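Local coordinates for glycogen synthase (Cyanobacterium sp. CLg1, PDB 6GNF), which belongs to the bacterial glycogen/starch synthase family of GT-B glycosyltransferases, holding ADP and a glycan between two Rossmann-like domains, at residues V383-G388 and S414-F419; V336-E341 and A422-C427; V367-M372 and P390-E395; G41-G46 and I301-K306; V31-K36 and S94-V99. One frame throughout, in Å; residues are numbered along the deposited sequence.

Contact 1 of 5, residues V383-G388 and S414-F419. With ADP (adenosine-5'-diphosphate), chain F.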
# COMPACT_ATOMS: atom_id res chain seq x y z
N VAL A 383 16.90 -12.39 8.78
CA VAL A 383 16.80 -11.06 9.35
C VAL A 383 15.38 -10.57 9.15
O VAL A 383 14.83 -10.69 8.06
CB VAL A 383 17.80 -10.09 8.70
CG1 VAL A 383 17.66 -8.70 9.29
CG2 VAL A 383 19.22 -10.61 8.89
N ILE A 384 14.77 -10.05 10.22
CA ILE A 384 13.37 -9.64 10.21
C ILE A 384 13.20 -8.22 10.72
O ILE A 384 13.58 -7.91 11.85
CB ILE A 384 12.52 -10.58 11.09
CG1 ILE A 384 12.86 -12.04 10.85
CG2 ILE A 384 11.04 -10.34 10.83
CD1 ILE A 384 12.30 -12.98 11.90
N LEU A 385 12.64 -7.35 9.88
CA LEU A 385 12.45 -5.95 10.22
C LEU A 385 10.98 -5.56 10.08
O LEU A 385 10.41 -5.69 9.00
CB LEU A 385 13.32 -5.07 9.31
CG LEU A 385 13.17 -3.55 9.44
CD1 LEU A 385 13.64 -3.07 10.81
CD2 LEU A 385 13.92 -2.83 8.33
N GLY A 386 10.38 -5.05 11.15
CA GLY A 386 8.96 -4.66 11.14
C GLY A 386 8.43 -4.06 12.43
O GLY A 386 9.03 -4.22 13.49
N ILE A 387 7.30 -3.37 12.32
CA ILE A 387 6.56 -2.86 13.49
C ILE A 387 5.06 -3.19 13.39
O ILE A 387 4.51 -3.31 12.30
CB ILE A 387 6.74 -1.34 13.65
CG1 ILE A 387 6.38 -0.59 12.36
CG2 ILE A 387 8.16 -1.03 14.07
CD1 ILE A 387 6.09 0.88 12.57
N GLY A 388 4.41 -3.29 14.54
CA GLY A 388 2.97 -3.57 14.60
C GLY A 388 2.49 -3.88 16.01
O GLY A 388 2.38 -2.98 16.84
N SER A 414 14.86 2.89 7.74
CA SER A 414 15.18 2.87 6.31
C SER A 414 16.59 2.38 6.05
O SER A 414 16.82 1.59 5.13
CB SER A 414 14.97 4.25 5.70
OG SER A 414 13.59 4.43 5.47
N LYS A 415 17.54 2.83 6.85
CA LYS A 415 18.93 2.41 6.70
C LYS A 415 19.06 0.88 6.74
O LYS A 415 19.73 0.29 5.89
CB LYS A 415 19.79 3.05 7.79
CG LYS A 415 21.27 2.71 7.71
CD LYS A 415 22.08 3.68 8.56
CE LYS A 415 23.55 3.29 8.66
NZ LYS A 415 23.77 2.14 9.57
N LEU A 416 18.42 0.24 7.72
CA LEU A 416 18.50 -1.21 7.86
C LEU A 416 17.72 -1.92 6.74
O LEU A 416 18.11 -2.99 6.29
CB LEU A 416 18.00 -1.66 9.23
CG LEU A 416 18.26 -3.12 9.60
CD1 LEU A 416 19.75 -3.43 9.62
CD2 LEU A 416 17.64 -3.46 10.94
N ALA A 417 16.62 -1.32 6.30
CA ALA A 417 15.89 -1.85 5.15
C ALA A 417 16.80 -1.92 3.93
O ALA A 417 16.82 -2.93 3.22
CB ALA A 417 14.66 -1.01 4.86
N HIS A 418 17.58 -0.87 3.71
CA HIS A 418 18.51 -0.81 2.60
C HIS A 418 19.60 -1.87 2.75
O HIS A 418 19.91 -2.60 1.80
CB HIS A 418 19.11 0.59 2.47
CG HIS A 418 18.21 1.56 1.76
ND1 HIS A 418 18.21 1.69 0.38
CD2 HIS A 418 17.27 2.41 2.22
CE1 HIS A 418 17.31 2.59 0.03
NE2 HIS A 418 16.72 3.05 1.13
N PHE A 419 20.16 -1.97 3.95
CA PHE A 419 21.15 -3.01 4.24
C PHE A 419 20.62 -4.42 3.95
O PHE A 419 21.36 -5.28 3.46
CB PHE A 419 21.59 -2.95 5.71
CG PHE A 419 22.77 -2.05 5.96
CD1 PHE A 419 22.73 -0.70 5.62
CD2 PHE A 419 23.91 -2.54 6.59
CE1 PHE A 419 23.81 0.12 5.88
CE2 PHE A 419 24.99 -1.72 6.84
CZ PHE A 419 24.94 -0.38 6.49
PB ADP F . 2.23 -2.77 2.36
O1B ADP F . 1.17 -3.84 2.27
O2B ADP F . 1.97 -1.59 1.46
O3B ADP F . 2.61 -2.43 3.78
PA ADP F . 4.30 -3.10 0.38
O1A ADP F . 3.32 -2.80 -0.75
O2A ADP F . 5.41 -4.13 0.20
O3A ADP F . 3.52 -3.52 1.74
O5' ADP F . 4.99 -1.72 0.85
C5' ADP F . 5.57 -1.57 2.15
C4' ADP F . 6.76 -0.62 2.02
O4' ADP F . 7.23 -0.17 3.29
C3' ADP F . 7.93 -1.32 1.36
O3' ADP F . 8.50 -0.42 0.41
C2' ADP F . 8.87 -1.66 2.49
O2' ADP F . 10.21 -1.56 2.02
C1' ADP F . 8.56 -0.61 3.55
N9 ADP F . 8.61 -1.06 4.97
C8 ADP F . 7.72 -1.84 5.60
N7 ADP F . 8.06 -2.03 6.91
C5 ADP F . 9.19 -1.34 7.13
C6 ADP F . 10.09 -1.09 8.27
N6 ADP F . 9.86 -1.63 9.48
N1 ADP F . 11.18 -0.31 8.07
C2 ADP F . 11.45 0.24 6.87
N3 ADP F . 10.67 0.06 5.80
C4 ADP F . 9.55 -0.70 5.85
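The backbone N of Ala-417, on helix 414-423, is the polar atom met across this contact: CD2 of Leu-385, at the end of strand 381-385, rests on it at 3.7 Å and also reaches the alanine CB. No polar bond joins the two segments; the leucine methyls do the touching. Leu-385 divides them, for while CD2 goes to Ala-417, CD1 touches CD2 of Leu-416 at 4.0 Å. CB already aims at the helix, and with CG trans to the backbone N (chi1 175°) the fork continues that way.

The same leucine serves the nucleotide. Its CD2 lies 3.7 Å from N1 of ADP, and Ala-417 CB comes within 4.0 Å of C2 from the same side of the base. Gly-386, with no side chain, lets its CA approach N6 of ADP to 3.6 Å. Ile-356 of the neighbouring strand touches both Leu-385 and Ala-417, and Ile-420 also packs on Leu-385. Elsewhere ADP is hydrogen-bonded to Arg-358, Lys-363 and Arg-411, among others. From the strand and helix here, then, the adenine receives van der Waals contact, and any hydrogen bonds to the base would have to come from elsewhere in the pocket.

Contact 2 of 5, residues V336-E341 and A422-C427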
# COMPACT_ATOMS: atom_id res chain seq x y z
N VAL A 336 28.28 -9.12 4.10
CA VAL A 336 29.11 -9.09 5.31
C VAL A 336 28.77 -7.91 6.23
O VAL A 336 28.81 -8.04 7.45
CB VAL A 336 30.61 -9.11 4.93
CG1 VAL A 336 31.51 -8.64 6.06
CG2 VAL A 336 31.00 -10.48 4.38
N ALA A 337 28.42 -6.77 5.65
CA ALA A 337 28.01 -5.59 6.42
C ALA A 337 26.69 -5.83 7.16
O ALA A 337 26.55 -5.47 8.33
CB ALA A 337 27.88 -4.38 5.51
N LEU A 338 25.72 -6.44 6.47
CA LEU A 338 24.44 -6.80 7.08
C LEU A 338 24.65 -7.79 8.22
O LEU A 338 24.12 -7.62 9.31
CB LEU A 338 23.51 -7.42 6.03
CG LEU A 338 22.13 -7.89 6.48
CD1 LEU A 338 21.31 -6.75 7.06
CD2 LEU A 338 21.40 -8.53 5.30
N GLN A 339 25.44 -8.83 7.95
CA GLN A 339 25.74 -9.84 8.95
C GLN A 339 26.30 -9.22 10.22
O GLN A 339 25.82 -9.53 11.32
CB GLN A 339 26.71 -10.88 8.39
CG GLN A 339 26.05 -11.81 7.38
CD GLN A 339 27.00 -12.79 6.74
OE1 GLN A 339 28.19 -12.52 6.59
NE2 GLN A 339 26.48 -13.95 6.35
N LYS A 340 27.32 -8.39 10.08
CA LYS A 340 27.92 -7.70 11.22
C LYS A 340 26.92 -6.77 11.92
O LYS A 340 26.86 -6.74 13.14
CB LYS A 340 29.16 -6.91 10.82
CG LYS A 340 29.64 -5.95 11.90
CD LYS A 340 31.12 -5.65 11.80
CE LYS A 340 31.59 -4.90 13.04
NZ LYS A 340 30.88 -3.60 13.19
N GLU A 341 26.17 -6.01 11.14
CA GLU A 341 25.19 -5.09 11.71
C GLU A 341 24.17 -5.81 12.60
O GLU A 341 23.71 -5.26 13.59
CB GLU A 341 24.46 -4.32 10.60
CG GLU A 341 23.66 -3.11 11.07
CD GLU A 341 24.52 -1.91 11.40
OE1 GLU A 341 25.75 -2.03 11.55
OE2 GLU A 341 23.93 -0.81 11.51
N ALA A 422 20.02 -5.09 -0.01
CA ALA A 422 21.27 -5.26 -0.72
C ALA A 422 22.03 -6.49 -0.23
O ALA A 422 22.55 -7.27 -1.03
CB ALA A 422 22.13 -4.02 -0.58
N GLY A 423 22.05 -6.69 1.09
CA GLY A 423 22.89 -7.72 1.70
C GLY A 423 22.33 -9.12 1.62
O GLY A 423 23.09 -10.09 1.53
N ALA A 424 21.01 -9.24 1.70
CA ALA A 424 20.36 -10.54 1.70
C ALA A 424 20.47 -11.22 0.34
O ALA A 424 20.53 -10.55 -0.70
CB ALA A 424 18.89 -10.40 2.08
N ASP A 425 20.48 -12.55 0.36
CA ASP A 425 20.42 -13.33 -0.87
C ASP A 425 18.98 -13.48 -1.33
O ASP A 425 18.71 -13.53 -2.53
CB ASP A 425 21.02 -14.70 -0.63
CG ASP A 425 22.46 -14.62 -0.26
OD1 ASP A 425 23.19 -13.91 -0.97
OD2 ASP A 425 22.86 -15.26 0.74
N TYR A 426 18.07 -13.57 -0.36
CA TYR A 426 16.67 -13.82 -0.63
C TYR A 426 15.77 -12.82 0.08
O TYR A 426 16.03 -12.43 1.22
CB TYR A 426 16.32 -15.25 -0.22
CG TYR A 426 17.10 -16.30 -0.97
CD1 TYR A 426 16.81 -16.58 -2.30
CD2 TYR A 426 18.14 -17.00 -0.36
CE1 TYR A 426 17.52 -17.54 -3.00
CE2 TYR A 426 18.86 -17.96 -1.06
CZ TYR A 426 18.55 -18.23 -2.38
OH TYR A 426 19.27 -19.20 -3.07
N CYS A 427 14.69 -12.42 -0.59
CA CYS A 427 13.65 -11.57 -0.03
C CYS A 427 12.43 -12.43 0.30
O CYS A 427 11.74 -12.92 -0.59
CB CYS A 427 13.29 -10.47 -1.02
SG CYS A 427 11.85 -9.50 -0.55
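Leu-338 packs against Gly-423 and Ala-424, and through it helix 327-341 lies on the C-terminal Rossmann-like domain of the GT-B fold, at the point where helix 414-423 gives way to strand 426-429. Walking along the helix, Ala-337 packs its methyl against Phe-419, one turn before the glycine. Leu-338 follows and carries the contact alone. With chi1 at 179° its CG swings away from the backbone N, sending CD2 across to the opposite main chain, where it meets Gly-423 C at 3.8 Å and Ala-424 N at 3.7 Å. The glycine has no side chain, and the backbones close in accordingly: CA of Leu-338 and CA of Gly-423 are 5.7 Å apart. Gln-339, next in line, turns to other partners, hydrogen-bonding Gln-381 and Asp-347.

On the other side, Ala-424 is where the chain leaves helical geometry and extends toward the strand, so the leucine methyl covers the peptide link at that change of direction. Leu-352 of the central strand 352-356 is packed by both Leu-338 and Ala-424. All three touching residues are buried. The methyl lies closer to the main chain than to the alanine side chain, with Leu-338 CD2 4.5 Å from Ala-424 CB.

Contact 3 of 5, residues V367-M372 and P390-E395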
# COMPACT_ATOMS: atom_id res chain seq x y z
N VAL A 367 4.48 -16.29 11.14
CA VAL A 367 4.91 -17.56 10.56
C VAL A 367 6.43 -17.71 10.65
O VAL A 367 6.94 -18.79 11.00
CB VAL A 367 4.49 -17.67 9.08
CG1 VAL A 367 5.06 -18.93 8.43
CG2 VAL A 367 2.97 -17.64 8.95
N ILE A 368 7.16 -16.63 10.36
CA ILE A 368 8.62 -16.66 10.38
C ILE A 368 9.12 -16.95 11.79
O ILE A 368 9.96 -17.82 11.99
CB ILE A 368 9.26 -15.35 9.86
CG1 ILE A 368 8.82 -15.07 8.42
CG2 ILE A 368 10.78 -15.45 9.91
CD1 ILE A 368 9.27 -13.72 7.90
N ILE A 369 8.56 -16.23 12.77
CA ILE A 369 8.94 -16.41 14.16
C ILE A 369 8.63 -17.83 14.64
O ILE A 369 9.45 -18.46 15.30
CB ILE A 369 8.25 -15.37 15.06
CG1 ILE A 369 8.84 -13.98 14.79
CG2 ILE A 369 8.41 -15.72 16.54
CD1 ILE A 369 8.00 -12.84 15.31
N ALA A 370 7.45 -18.34 14.30
CA ALA A 370 7.04 -19.69 14.69
C ALA A 370 7.87 -20.77 13.99
O ALA A 370 7.97 -21.89 14.50
CB ALA A 370 5.56 -19.90 14.41
N ALA A 371 8.47 -20.43 12.86
CA ALA A 371 9.24 -21.40 12.07
C ALA A 371 10.65 -21.66 12.60
O ALA A 371 11.31 -22.59 12.13
CB ALA A 371 9.32 -20.94 10.62
N MET A 372 11.09 -20.86 13.57
CA MET A 372 12.49 -20.89 14.03
C MET A 372 13.01 -22.27 14.44
O MET A 372 14.11 -22.65 14.04
CB MET A 372 12.71 -19.89 15.17
CG MET A 372 12.64 -18.44 14.73
SD MET A 372 14.09 -17.94 13.77
CE MET A 372 13.41 -16.58 12.81
N PRO A 390 2.43 -4.90 19.79
CA PRO A 390 3.35 -4.87 20.92
C PRO A 390 3.99 -6.21 21.24
O PRO A 390 5.19 -6.25 21.50
CB PRO A 390 2.46 -4.42 22.07
CG PRO A 390 1.45 -3.54 21.43
CD PRO A 390 1.24 -4.06 20.03
N LYS A 391 3.24 -7.31 21.20
CA LYS A 391 3.81 -8.61 21.57
C LYS A 391 4.34 -9.42 20.40
O LYS A 391 4.99 -10.45 20.60
CB LYS A 391 2.87 -9.45 22.46
CG LYS A 391 1.56 -9.93 21.84
CD LYS A 391 1.00 -11.09 22.67
CE LYS A 391 -0.45 -10.89 23.10
NZ LYS A 391 -1.41 -10.93 21.97
N LEU A 392 4.09 -8.97 19.17
CA LEU A 392 4.86 -9.47 18.03
C LEU A 392 6.24 -8.81 18.05
O LEU A 392 7.26 -9.49 17.90
CB LEU A 392 4.16 -9.20 16.70
CG LEU A 392 3.31 -10.35 16.14
CD1 LEU A 392 2.50 -9.89 14.94
CD2 LEU A 392 4.19 -11.53 15.75
N GLU A 393 6.26 -7.49 18.24
CA GLU A 393 7.50 -6.72 18.40
C GLU A 393 8.37 -7.23 19.55
O GLU A 393 9.58 -7.33 19.40
CB GLU A 393 7.18 -5.24 18.63
CG GLU A 393 6.69 -4.51 17.40
CD GLU A 393 6.40 -3.04 17.65
OE1 GLU A 393 5.91 -2.36 16.73
OE2 GLU A 393 6.69 -2.57 18.76
N GLN A 394 7.74 -7.60 20.66
CA GLN A 394 8.46 -8.13 21.81
C GLN A 394 9.04 -9.51 21.50
O GLN A 394 10.14 -9.84 21.94
CB GLN A 394 7.53 -8.23 23.02
CG GLN A 394 8.24 -8.56 24.33
CD GLN A 394 7.27 -9.01 25.42
OE1 GLN A 394 6.06 -8.84 25.30
NE2 GLN A 394 7.82 -9.59 26.49
N GLU A 395 8.29 -10.31 20.75
CA GLU A 395 8.77 -11.63 20.32
C GLU A 395 9.91 -11.49 19.33
O GLU A 395 10.91 -12.21 19.41
CB GLU A 395 7.64 -12.43 19.67
CG GLU A 395 6.74 -13.15 20.65
CD GLU A 395 5.58 -13.85 19.97
OE1 GLU A 395 5.08 -14.84 20.53
OE2 GLU A 395 5.20 -13.42 18.86
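Ile-369 reaches across to Leu-392 and Glu-395, joining the helices of two successive beta-alpha-beta crossovers in the C-terminal Rossmann-like domain. Helix 365-370 belongs to the connection from strand 352-356 to strand 381-385, and helix 390-402 to the next, from 381-385 to strand 406-409.

The isoleucine is fully staggered. CG1 lies opposite the carbonyl carbon (chi1 -70°), and a nearly extended chi2 carries CD1 to the far end of the branch, from where it does all the touching; CG2 stays back beside the carbonyl. Leu-392 has chi1 at -96°, off a staggered position. Its CB does not aim at the other helix, yet with chi2 extended its CD2 lies 4.1 Å from CD1 of Ile-369. The two side chains pass at a slant.

Glu-395, one turn further along, has its CB directed toward the other helix, and this exposed residue adds its aliphatic root to the patch. Nothing polar joins the segments here, and the backbones come nearest at Ile-369 and Glu-395, with 7.8 Å between their CA atoms. The longer of the two side-chain contacts is that of Ile-369 CD1 with Glu-395 CB, 4.4 Å.

Contact 4 of 5, residues G41-G46 and I301-K306. With AC1 (4,6-dideoxy-4-{[(1S,4R,5S,6S)-4,5,6-trihydroxy-3-(hydroxymethyl)cyclohex-2-en-1-yl]amino}-alpha-D-glucopyranose), chain D.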
# COMPACT_ATOMS: atom_id res chain seq x y z
N GLY A 41 1.41 5.14 -0.41
CA GLY A 41 2.17 6.37 -0.57
C GLY A 41 3.19 6.32 -1.69
O GLY A 41 3.44 7.35 -2.33
N ASP A 42 3.82 5.16 -1.87
CA ASP A 42 4.80 4.98 -2.94
C ASP A 42 4.15 5.05 -4.31
O ASP A 42 4.67 5.72 -5.19
CB ASP A 42 5.56 3.66 -2.80
CG ASP A 42 6.48 3.63 -1.57
OD1 ASP A 42 7.07 4.67 -1.18
OD2 ASP A 42 6.63 2.54 -0.97
N VAL A 43 2.98 4.44 -4.47
CA VAL A 43 2.27 4.47 -5.74
C VAL A 43 1.84 5.90 -6.09
O VAL A 43 2.07 6.37 -7.21
CB VAL A 43 1.03 3.55 -5.74
CG1 VAL A 43 0.24 3.73 -7.03
CG2 VAL A 43 1.44 2.09 -5.55
N THR A 44 1.27 6.62 -5.12
CA THR A 44 0.81 7.99 -5.37
C THR A 44 1.97 8.99 -5.54
O THR A 44 1.77 10.12 -6.00
CB THR A 44 -0.18 8.49 -4.30
OG1 THR A 44 0.43 8.46 -3.02
CG2 THR A 44 -1.37 7.59 -4.26
N GLU A 45 3.19 8.56 -5.21
CA GLU A 45 4.37 9.32 -5.58
C GLU A 45 4.80 8.97 -7.00
O GLU A 45 4.93 9.86 -7.83
CB GLU A 45 5.52 9.03 -4.61
CG GLU A 45 6.77 9.86 -4.91
CD GLU A 45 7.99 9.46 -4.09
OE1 GLU A 45 7.88 8.58 -3.22
OE2 GLU A 45 9.06 10.05 -4.30
N GLY A 46 5.04 7.69 -7.26
CA GLY A 46 5.67 7.24 -8.49
C GLY A 46 4.84 7.29 -9.76
O GLY A 46 5.32 7.71 -10.81
N ILE A 301 -3.60 -3.72 -12.84
CA ILE A 301 -2.35 -3.27 -13.47
C ILE A 301 -1.26 -3.36 -12.41
O ILE A 301 -1.34 -2.69 -11.39
CB ILE A 301 -2.46 -1.82 -13.96
CG1 ILE A 301 -3.55 -1.70 -15.02
CG2 ILE A 301 -1.12 -1.36 -14.53
CD1 ILE A 301 -3.85 -0.27 -15.42
N THR A 302 -0.25 -4.17 -12.67
CA THR A 302 0.84 -4.40 -11.72
C THR A 302 1.61 -3.11 -11.44
O THR A 302 2.08 -2.46 -12.37
CB THR A 302 1.81 -5.46 -12.26
OG1 THR A 302 1.10 -6.69 -12.46
CG2 THR A 302 2.96 -5.72 -11.30
N ASN A 303 1.78 -2.78 -10.16
CA ASN A 303 2.54 -1.60 -9.77
C ASN A 303 3.97 -1.69 -10.28
O ASN A 303 4.55 -2.77 -10.29
CB ASN A 303 2.64 -1.44 -8.25
CG ASN A 303 1.34 -1.00 -7.60
OD1 ASN A 303 0.47 -0.40 -8.25
ND2 ASN A 303 1.21 -1.27 -6.31
N GLY A 304 4.52 -0.55 -10.70
CA GLY A 304 5.95 -0.40 -10.86
C GLY A 304 6.49 0.29 -9.63
O GLY A 304 5.84 0.34 -8.57
N THR A 305 7.70 0.81 -9.76
CA THR A 305 8.35 1.51 -8.67
C THR A 305 9.38 2.51 -9.21
O THR A 305 9.87 2.38 -10.32
CB THR A 305 9.02 0.51 -7.73
OG1 THR A 305 9.54 1.19 -6.59
CG2 THR A 305 10.16 -0.23 -8.43
N LYS A 306 9.66 3.54 -8.41
CA LYS A 306 10.70 4.50 -8.74
C LYS A 306 12.06 3.89 -8.51
O LYS A 306 12.24 3.11 -7.58
CB LYS A 306 10.60 5.76 -7.89
CG LYS A 306 9.64 6.79 -8.42
CD LYS A 306 9.48 7.94 -7.45
CE LYS A 306 10.74 8.78 -7.38
NZ LYS A 306 10.47 10.11 -6.81
C1 AC1 D . -3.05 1.47 3.93
O2 AC1 D . -4.98 1.60 2.44
C2 AC1 D . -3.56 1.34 2.50
C4A AC1 D . 0.09 -2.91 -2.26
C3 AC1 D . -3.23 -0.03 1.90
O3 AC1 D . -3.58 0.03 0.51
C4 AC1 D . -1.75 -0.40 2.09
N4A AC1 D . -1.36 -1.72 1.53
C5 AC1 D . -1.46 -0.32 3.60
O5 AC1 D . -1.69 1.02 4.05
C6 AC1 D . -0.02 -0.67 3.95
C1B AC1 D . -1.52 -2.13 0.13
C2B AC1 D . -1.10 -3.60 -0.17
O2B AC1 D . -0.78 -4.36 0.99
C3B AC1 D . 0.11 -3.79 -1.05
O3B AC1 D . 0.14 -5.14 -1.52
O4 AC1 D . 1.37 -3.04 -2.88
C5B AC1 D . -0.17 -1.47 -1.88
C7B AC1 D . -0.85 -1.14 -0.79
C6B AC1 D . 0.30 -0.39 -2.79
O6B AC1 D . -0.32 -0.62 -4.06
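The amide of Asn-303 carries Val-43 over its plane: the valine CG2 lies 3.5 Å from ND2, with CG and OD1 of the amide only slightly further from it, and the two side chains cross at about a right angle. The other flat group, the carboxylate of Glu-45, takes the ammonium of Lys-306 from above its plane, some 44° out of it. Together they tie helix 39-54, the first helix of the N-terminal Rossmann-like domain, to the loop after strand 298-300, beside the interdomain cleft of the GT-B fold.

The amide has a second task. ND2 of Asn-303 donates to O6B of the bound AC1 unit at 2.8 Å, with a moderately bent N-H...O angle of 143°, while Val-43 CG2 sits 3.6 Å from that same oxygen. The valine thus packs on both the amide and the oxygen it bonds. His-201, Asp-171 and Glu-434 are among the residues completing the grip on AC1.

At the other end, NZ of Lys-306 forms a salt bridge with OE2 of Glu-45 at 2.9 Å and a second with Glu-49, one turn further along the helix. A bend at chi3 (70°) brings the lysine tip round to these acids, and the extended glutamate meets it crosswise. Nearer the lysine's own backbone the chains draw close, and Lys-306 CG lies 4.0 Å from Gly-46 CA.

Contact 5 of 5, residues V31-K36 and S94-V99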
# COMPACT_ATOMS: atom_id res chain seq x y z
N VAL A 31 0.84 10.41 0.40
CA VAL A 31 1.71 10.71 -0.75
C VAL A 31 3.15 10.74 -0.26
O VAL A 31 3.55 11.66 0.45
CB VAL A 31 1.38 12.07 -1.41
CG1 VAL A 31 2.28 12.30 -2.61
CG2 VAL A 31 -0.08 12.14 -1.83
N ALA A 32 3.94 9.74 -0.63
CA ALA A 32 5.34 9.71 -0.25
C ALA A 32 6.07 10.85 -0.95
O ALA A 32 5.68 11.25 -2.04
CB ALA A 32 5.98 8.38 -0.62
N PRO A 33 7.12 11.39 -0.32
CA PRO A 33 7.66 11.05 1.00
C PRO A 33 7.02 11.85 2.14
O PRO A 33 7.42 11.73 3.28
CB PRO A 33 9.14 11.39 0.86
CG PRO A 33 9.15 12.56 -0.09
CD PRO A 33 7.94 12.43 -0.97
N TYR A 34 5.96 12.59 1.86
CA TYR A 34 5.37 13.49 2.85
C TYR A 34 4.60 12.68 3.89
O TYR A 34 4.69 12.91 5.10
CB TYR A 34 4.40 14.44 2.15
CG TYR A 34 5.00 15.27 1.04
CD1 TYR A 34 5.54 16.53 1.31
CD2 TYR A 34 5.02 14.82 -0.29
CE1 TYR A 34 6.09 17.31 0.30
CE2 TYR A 34 5.57 15.59 -1.30
CZ TYR A 34 6.10 16.84 -1.00
OH TYR A 34 6.66 17.65 -1.97
N SER A 35 3.78 11.75 3.39
CA SER A 35 2.98 10.91 4.24
C SER A 35 2.98 9.49 3.66
O SER A 35 2.80 9.31 2.46
CB SER A 35 1.55 11.48 4.29
OG SER A 35 0.99 11.64 3.00
N LYS A 36 3.13 8.49 4.52
CA LYS A 36 3.34 7.11 4.08
C LYS A 36 3.31 6.17 5.27
O LYS A 36 3.98 6.42 6.26
CB LYS A 36 4.69 7.01 3.40
CG LYS A 36 5.17 5.58 3.10
CD LYS A 36 6.15 5.53 1.92
CE LYS A 36 7.39 4.68 2.16
NZ LYS A 36 7.10 3.22 2.27
N SER A 94 2.41 22.40 -3.04
CA SER A 94 3.82 22.24 -3.41
C SER A 94 3.93 21.66 -4.81
O SER A 94 2.95 21.11 -5.33
CB SER A 94 4.59 21.39 -2.38
OG SER A 94 4.01 20.14 -2.14
N TYR A 95 5.08 21.88 -5.44
CA TYR A 95 5.28 21.50 -6.83
C TYR A 95 6.62 20.83 -6.97
O TYR A 95 7.64 21.34 -6.53
CB TYR A 95 5.12 22.72 -7.75
CG TYR A 95 5.24 22.39 -9.22
CD1 TYR A 95 6.48 22.28 -9.81
CD2 TYR A 95 4.12 22.15 -10.00
CE1 TYR A 95 6.60 21.96 -11.16
CE2 TYR A 95 4.23 21.84 -11.34
CZ TYR A 95 5.48 21.79 -11.92
OH TYR A 95 5.64 21.43 -13.24
N LYS A 96 6.62 19.59 -7.46
CA LYS A 96 7.84 18.80 -7.51
C LYS A 96 7.84 17.79 -8.66
O LYS A 96 6.92 16.98 -8.77
CB LYS A 96 8.03 18.07 -6.19
CG LYS A 96 9.48 17.86 -5.79
CD LYS A 96 9.59 17.11 -4.47
CE LYS A 96 9.34 15.62 -4.64
NZ LYS A 96 8.39 15.09 -3.63
N LYS A 97 8.93 17.79 -9.44
CA LYS A 97 9.10 16.89 -10.56
C LYS A 97 7.86 16.84 -11.46
O LYS A 97 7.34 15.75 -11.74
CB LYS A 97 9.41 15.48 -10.06
CG LYS A 97 10.78 15.34 -9.42
CD LYS A 97 10.87 14.00 -8.73
CE LYS A 97 12.29 13.48 -8.65
NZ LYS A 97 13.18 14.38 -7.87
N GLY A 98 7.37 18.02 -11.82
CA GLY A 98 6.25 18.14 -12.73
C GLY A 98 4.89 17.78 -12.17
O GLY A 98 3.94 17.69 -12.93
N VAL A 99 4.80 17.53 -10.86
CA VAL A 99 3.52 17.19 -10.22
C VAL A 99 3.15 18.20 -9.14
O VAL A 99 3.99 18.55 -8.29
CB VAL A 99 3.58 15.79 -9.56
CG1 VAL A 99 2.22 15.41 -8.99
CG2 VAL A 99 4.03 14.73 -10.56
O HOH W 1 5.81 13.34 -3.97
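Tyr-34 and Lys-96, which bury the most surface here, approach from opposite directions, with Ser-94 filling in alongside. NZ of the lysine comes 3.5 Å from the tyrosine OH and 3.7 Å from CE2, obliquely to the ring, and Ser-94 OG is 3.6 Å from the same hydroxyl. None of these is a hydrogen bond; the two hydroxyls are bonded elsewhere, Tyr-34 OH to Asp-70 and Ser-94 OG to Trp-103.

What does link the segments is a water, which donates to Ala-32 O at 2.8 Å and accepts from Lys-96 NZ at 3.1 Å. Bends at chi3 and chi4 curl the lysine so that NZ, at the end of its chain, can serve this water while lying 3.8 Å from CD of Pro-33. Pro-33 follows a cis peptide bond, and the loop is braced from within: Val-31 N donates to Ser-35 OG at 2.9 Å, almost straight at 165°.

Lys-96 opens the type I' turn to Val-99 that joins strands 85-96 and 99-105 as a hairpin. The tyrosine ring also meets His-101 and Trp-103 of the second strand, and stacks edge-to-face with Tyr-68. The loop between strand 23-27 and helix 39-54 is thereby packed against the hairpin of the N-terminal domain's sheet.

Overall arrangement
Contacts 1, 2 and 3 lie in the C-terminal Rossmann-like domain, contacts 4 and 5 on the side of the N-terminal one, and the bound ADP and glycan lie between. Contact 1 borders the adenine; helix 414-423 runs on from there into contact 2, 11 Å away between centres, and a long, weak Lys-415 to Glu-341 ion pair joins the two. Contact 3 adjoins contact 1 through Glu-393 OE1, 2.8 Å from Gly-388 N. Across the cleft, contact 4 reaches the glycan, and its centre is 13 Å from that of contact 5, with Gly-41 O 3.0 Å from Ala-32 N. Contacts 1 and 4 do not touch: their nearest atoms are about 9 Å apart.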